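Serine acetyltransferase (Bacteroides vulgatus ATCC 8482, PDB 3F1X) probably transfers an acetyl group from acetyl-CoA to serine, as serine acetyltransferases of the left-handed beta-helix family do in cysteine biosynthesis. Local coordinates at residues P155-R158 and A159-Y163; I177-F180 and I181-A185. All blocks are in the same frame, centred on the assembly; numbering follows the deposited sequence.

Interaction 1: P155-R158 and A159-Y163; sequences PAIR and AISNY
The first turns of helix 155-171 belong to the helical part of the subunit that precedes the left-handed beta-helix, and S161 folds back on I157 here, one turn earlier. The backbone O of I157 takes two bonds from this one residue. S161 OG donates to I157 O at 2.6 Å, and S161 N donates to the same oxygen at 2.8 Å. The two donors come from opposite faces of the carbonyl plane. The hydroxyl lies beside the backbone N and anti to the carbonyl carbon (chi1 -66°), which turns it back along the helix to that oxygen. This bond satisfies a buried hydroxyl inside its own helix and fixes the rotation of the side chain. I157 CG2 lies alongside, 3.8 Å from S161 OG, and gives the hydroxyl an apolar flank.

I160 leans on the preceding turn in a different way. Its CG1 passes 3.2 Å from A156 O, the oxygen that also accepts I160 N at 2.8 Å in a nearly straight bond of 171°. A159 N bonds to P155 O at 3.0 Å, and N162 N to R158 O at 2.9 Å, in the regular i to i+4 pattern of an alpha helix. The R158 chain is extended from CG to NE, and its NH1 bonds to S152 O, in the helix that comes just before this one.

I157 and I160 pack on helix 123-139, touching V134 and L130, and S161 reaches L130 as well. S161 also touches R50 of helix 39-53, while A159 meets T189 of helix 177-189 and I191, just before strand 192-193.

Interaction 2: I177-F180 and I181-A185; sequences IPRF and ITEMA
E183 OE1 is gripped by two nitrogens of R179, one helical turn back. R179 NE donates to E183 OE1 at 3.0 Å; the oxygen accepts with its anti lone pair, away from the other carboxylate oxygen. R179 NH2 donates to the same atom at 3.3 Å, from nearly along the C-O axis. Both bonds make up the salt bridge. The grip is side-on, and the oxygen sits at the edge of the guanidinium, close to its plane. The carboxylate plane is turned 37° from that of the guanidinium. The two side chains lie side by side and point the same way. R179 CG is anti to the backbone N (chi1 -172°), and a bend at chi2 carries the chain forward to E183; a bend in the glutamate chain helps bring OE1 to meet it. With an alanine in place of R179, the E183 carboxylate would probably lose both N-H donors and be freer to turn.

T182 crosses the arginine chain at about a right angle, with OG1 3.8 Å from R179 CD.

This is an i to i+4 ion pair on helix 177-189, the last helix before the beta-helix coils. Under the pair E183 N bonds to R179 O at 2.9 Å; one residue on, the bond from M184 N to F180 O is weak. On another side of the helix I177 CG2 meets I181 CD1 at 4.0 Å, and the two chains cross obliquely. I177 and F180 pack on L42 of helix 39-53, selenomethionine M184 on Y43 of the same helix, and P178 and I181 on L169 of helix 155-171. R179 and F180 meet Y154 and S152 of a neighbouring subunit.

In the fold
Interactions 1 and 2 lie on consecutive helices, 155-171 and 177-189, with centres about 11 Å apart. They touch directly. N162 ND2 of interaction 1 probably bonds to I181 O of interaction 2 at 3.2 Å. Around that polar link the packing is apolar: N162 CB lies 3.7 Å from A185 CB, and A159 CA lies 3.9 Å from the same methyl. Helix 39-53 packs against both contacts, with V46 touching N162 and M184. The contacts also meet between subunits, where P155 of one subunit packs on E183 of a neighbouring subunit. Both belong to the helical region that precedes the beta-helix coils.

Interaction 1: P155-R158 and A159-Y163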
loop_
_atom_site.group_PDB
_atom_site.type_symbol
_atom_site.label_atom_id
_atom_site.label_comp_id
_atom_site.label_asym_id
_atom_site.label_seq_id
_atom_site.Cartn_x
_atom_site.Cartn_y
_atom_site.Cartn_z
ATOM N N PRO A 155 19.637 -11.848 13.632
ATOM C CA PRO A 155 19.862 -11.972 12.190
ATOM C C PRO A 155 20.392 -13.336 11.751
ATOM O O PRO A 155 20.041 -13.827 10.682
ATOM C CB PRO A 155 20.845 -10.843 11.899
ATOM C CG PRO A 155 21.649 -10.768 13.180
ATOM C CD PRO A 155 20.573 -10.880 14.234
ATOM N N ALA A 156 21.228 -13.945 12.583
ATOM C CA ALA A 156 21.806 -15.243 12.268
ATOM C C ALA A 156 20.752 -16.317 12.018
ATOM O O ALA A 156 20.858 -17.082 11.062
ATOM C CB ALA A 156 22.741 -15.681 13.383
ATOM N N ILE A 157 19.736 -16.380 12.874
ATOM C CA ILE A 157 18.689 -17.379 12.710
ATOM C C ILE A 157 17.971 -17.202 11.381
ATOM O O ILE A 157 17.580 -18.176 10.749
ATOM C CB ILE A 157 17.651 -17.312 13.844
ATOM C CG1 ILE A 157 18.333 -17.596 15.176
ATOM C CG2 ILE A 157 16.553 -18.356 13.613
ATOM C CD1 ILE A 157 18.916 -18.991 15.278
ATOM N N ARG A 158 17.811 -15.951 10.962
ATOM C CA ARG A 158 17.153 -15.643 9.703
ATOM C C ARG A 158 17.988 -16.131 8.530
ATOM O O ARG A 158 17.461 -16.728 7.593
ATOM C CB ARG A 158 16.911 -14.132 9.593
ATOM C CG ARG A 158 15.875 -13.637 10.580
ATOM C CD ARG A 158 15.740 -12.124 10.598
ATOM N NE ARG A 158 14.732 -11.695 11.569
ATOM C CZ ARG A 158 14.405 -10.426 11.801
ATOM N NH1 ARG A 158 13.475 -10.127 12.703
ATOM N NH2 ARG A 158 15.011 -9.454 11.131
ATOM N N ALA A 159 19.296 -15.881 8.584
ATOM C CA ALA A 159 20.194 -16.315 7.514
ATOM C C ALA A 159 20.257 -17.839 7.463
ATOM O O ALA A 159 20.165 -18.435 6.393
ATOM C CB ALA A 159 21.592 -15.741 7.736
ATOM N N ILE A 160 20.411 -18.468 8.624
ATOM C CA ILE A 160 20.489 -19.924 8.694
ATOM C C ILE A 160 19.170 -20.552 8.235
ATOM O O ILE A 160 19.163 -21.580 7.558
ATOM C CB ILE A 160 20.844 -20.385 10.133
ATOM C CG1 ILE A 160 22.250 -19.904 10.484
ATOM C CG2 ILE A 160 20.785 -21.912 10.248
ATOM C CD1 ILE A 160 22.604 -20.055 11.941
ATOM N N SER A 161 18.053 -19.929 8.595
ATOM C CA SER A 161 16.749 -20.430 8.177
ATOM C C SER A 161 16.651 -20.365 6.660
ATOM O O SER A 161 16.275 -21.346 6.018
ATOM C CB SER A 161 15.628 -19.595 8.795
ATOM O OG SER A 161 15.602 -19.746 10.197
ATOM N N ASN A 162 16.995 -19.208 6.087
ATOM C CA ASN A 162 16.942 -19.031 4.634
ATOM C C ASN A 162 17.837 -20.075 3.961
ATOM O O ASN A 162 17.464 -20.675 2.949
ATOM C CB ASN A 162 17.412 -17.621 4.227
ATOM C CG ASN A 162 16.296 -16.577 4.287
ATOM O OD1 ASN A 162 15.558 -16.491 5.268
ATOM N ND2 ASN A 162 16.188 -15.763 3.238
ATOM N N TYR A 163 19.027 -20.276 4.522
ATOM C CA TYR A 163 19.965 -21.262 3.991
ATOM C C TYR A 163 19.361 -22.671 3.961
ATOM O O TYR A 163 19.341 -23.321 2.914
ATOM C CB TYR A 163 21.255 -21.309 4.826
ATOM C CG TYR A 163 21.970 -22.628 4.674
ATOM C CD1 TYR A 163 22.601 -22.967 3.483
ATOM C CD2 TYR A 163 21.906 -23.592 5.677
ATOM C CE1 TYR A 163 23.146 -24.248 3.290
ATOM C CE2 TYR A 163 22.441 -24.869 5.491
ATOM C CZ TYR A 163 23.054 -25.186 4.299
ATOM O OH TYR A 163 23.554 -26.454 4.123
#

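Interaction 2: I177-F180 and I181-A185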
loop_
_atom_site.group_PDB
_atom_site.type_symbol
_atom_site.label_atom_id
_atom_site.label_comp_id
_atom_site.label_asym_id
_atom_site.label_seq_id
_atom_site.Cartn_x
_atom_site.Cartn_y
_atom_site.Cartn_z
ATOM N N ILE A 177 16.197 -20.427 -7.880
ATOM C CA ILE A 177 15.520 -20.026 -6.661
ATOM C C ILE A 177 16.344 -20.143 -5.371
ATOM O O ILE A 177 16.276 -19.255 -4.522
ATOM C CB ILE A 177 14.198 -20.799 -6.494
ATOM C CG1 ILE A 177 13.280 -20.504 -7.686
ATOM C CG2 ILE A 177 13.500 -20.392 -5.220
ATOM C CD1 ILE A 177 13.044 -19.017 -7.929
ATOM N N PRO A 178 17.129 -21.222 -5.199
ATOM C CA PRO A 178 17.922 -21.337 -3.960
ATOM C C PRO A 178 18.910 -20.185 -3.737
ATOM O O PRO A 178 19.004 -19.646 -2.637
ATOM C CB PRO A 178 18.638 -22.679 -4.125
ATOM C CG PRO A 178 17.672 -23.475 -4.984
ATOM C CD PRO A 178 17.255 -22.441 -6.019
ATOM N N ARG A 179 19.637 -19.815 -4.784
ATOM C CA ARG A 179 20.613 -18.734 -4.700
ATOM C C ARG A 179 19.895 -17.411 -4.435
ATOM O O ARG A 179 20.384 -16.550 -3.702
ATOM C CB ARG A 179 21.419 -18.658 -6.000
ATOM C CG ARG A 179 22.601 -17.702 -5.965
ATOM C CD ARG A 179 23.575 -18.040 -4.842
ATOM N NE ARG A 179 24.690 -17.090 -4.787
ATOM C CZ ARG A 179 25.741 -17.106 -5.605
ATOM N NH1 ARG A 179 25.842 -18.030 -6.552
ATOM N NH2 ARG A 179 26.692 -16.189 -5.477
ATOM N N PHE A 180 18.725 -17.262 -5.041
ATOM C CA PHE A 180 17.906 -16.077 -4.861
ATOM C C PHE A 180 17.608 -15.925 -3.384
ATOM O O PHE A 180 17.755 -14.845 -2.809
ATOM C CB PHE A 180 16.591 -16.250 -5.603
ATOM C CG PHE A 180 16.369 -15.244 -6.670
ATOM C CD1 PHE A 180 15.848 -13.990 -6.362
ATOM C CD2 PHE A 180 16.672 -15.548 -7.995
ATOM C CE1 PHE A 180 15.629 -13.048 -7.358
ATOM C CE2 PHE A 180 16.457 -14.609 -9.003
ATOM C CZ PHE A 180 15.934 -13.353 -8.683
ATOM N N ILE A 181 17.182 -17.021 -2.772
ATOM C CA ILE A 181 16.847 -17.016 -1.363
ATOM C C ILE A 181 18.029 -16.721 -0.440
ATOM O O ILE A 181 17.871 -15.963 0.524
ATOM C CB ILE A 181 16.151 -18.350 -0.976
ATOM C CG1 ILE A 181 14.762 -18.383 -1.639
ATOM C CG2 ILE A 181 16.082 -18.503 0.550
ATOM C CD1 ILE A 181 13.924 -19.615 -1.344
ATOM N N THR A 182 19.208 -17.286 -0.710
ATOM C CA THR A 182 20.342 -16.998 0.170
ATOM C C THR A 182 20.854 -15.575 -0.005
ATOM O O THR A 182 21.269 -14.945 0.967
ATOM C CB THR A 182 21.530 -17.996 -0.012
ATOM O OG1 THR A 182 21.954 -18.030 -1.384
ATOM C CG2 THR A 182 21.124 -19.392 0.455
ATOM N N GLU A 183 20.828 -15.061 -1.231
ATOM C CA GLU A 183 21.282 -13.692 -1.456
ATOM C C GLU A 183 20.330 -12.730 -0.760
ATOM O O GLU A 183 20.715 -11.620 -0.391
ATOM C CB GLU A 183 21.358 -13.379 -2.953
ATOM C CG GLU A 183 22.492 -14.111 -3.655
ATOM C CD GLU A 183 23.863 -13.684 -3.151
ATOM O OE1 GLU A 183 24.859 -14.353 -3.489
ATOM O OE2 GLU A 183 23.948 -12.672 -2.425
HETATM N N MSE A 184 19.085 -13.165 -0.583
HETATM C CA MSE A 184 18.085 -12.351 0.098
HETATM C C MSE A 184 18.509 -12.178 1.556
HETATM O O MSE A 184 18.424 -11.081 2.117
HETATM C CB MSE A 184 16.717 -13.034 0.026
HETATM C CG MSE A 184 15.623 -12.174 -0.570
HETATM SE SE MSE A 184 13.936 -13.123 -0.635
HETATM C CE MSE A 184 13.488 -13.032 1.248
ATOM N N ALA A 185 18.958 -13.272 2.166
ATOM C CA ALA A 185 19.428 -13.246 3.552
ATOM C C ALA A 185 20.722 -12.435 3.590
ATOM O O ALA A 185 20.970 -11.689 4.529
ATOM C CB ALA A 185 19.692 -14.666 4.051
#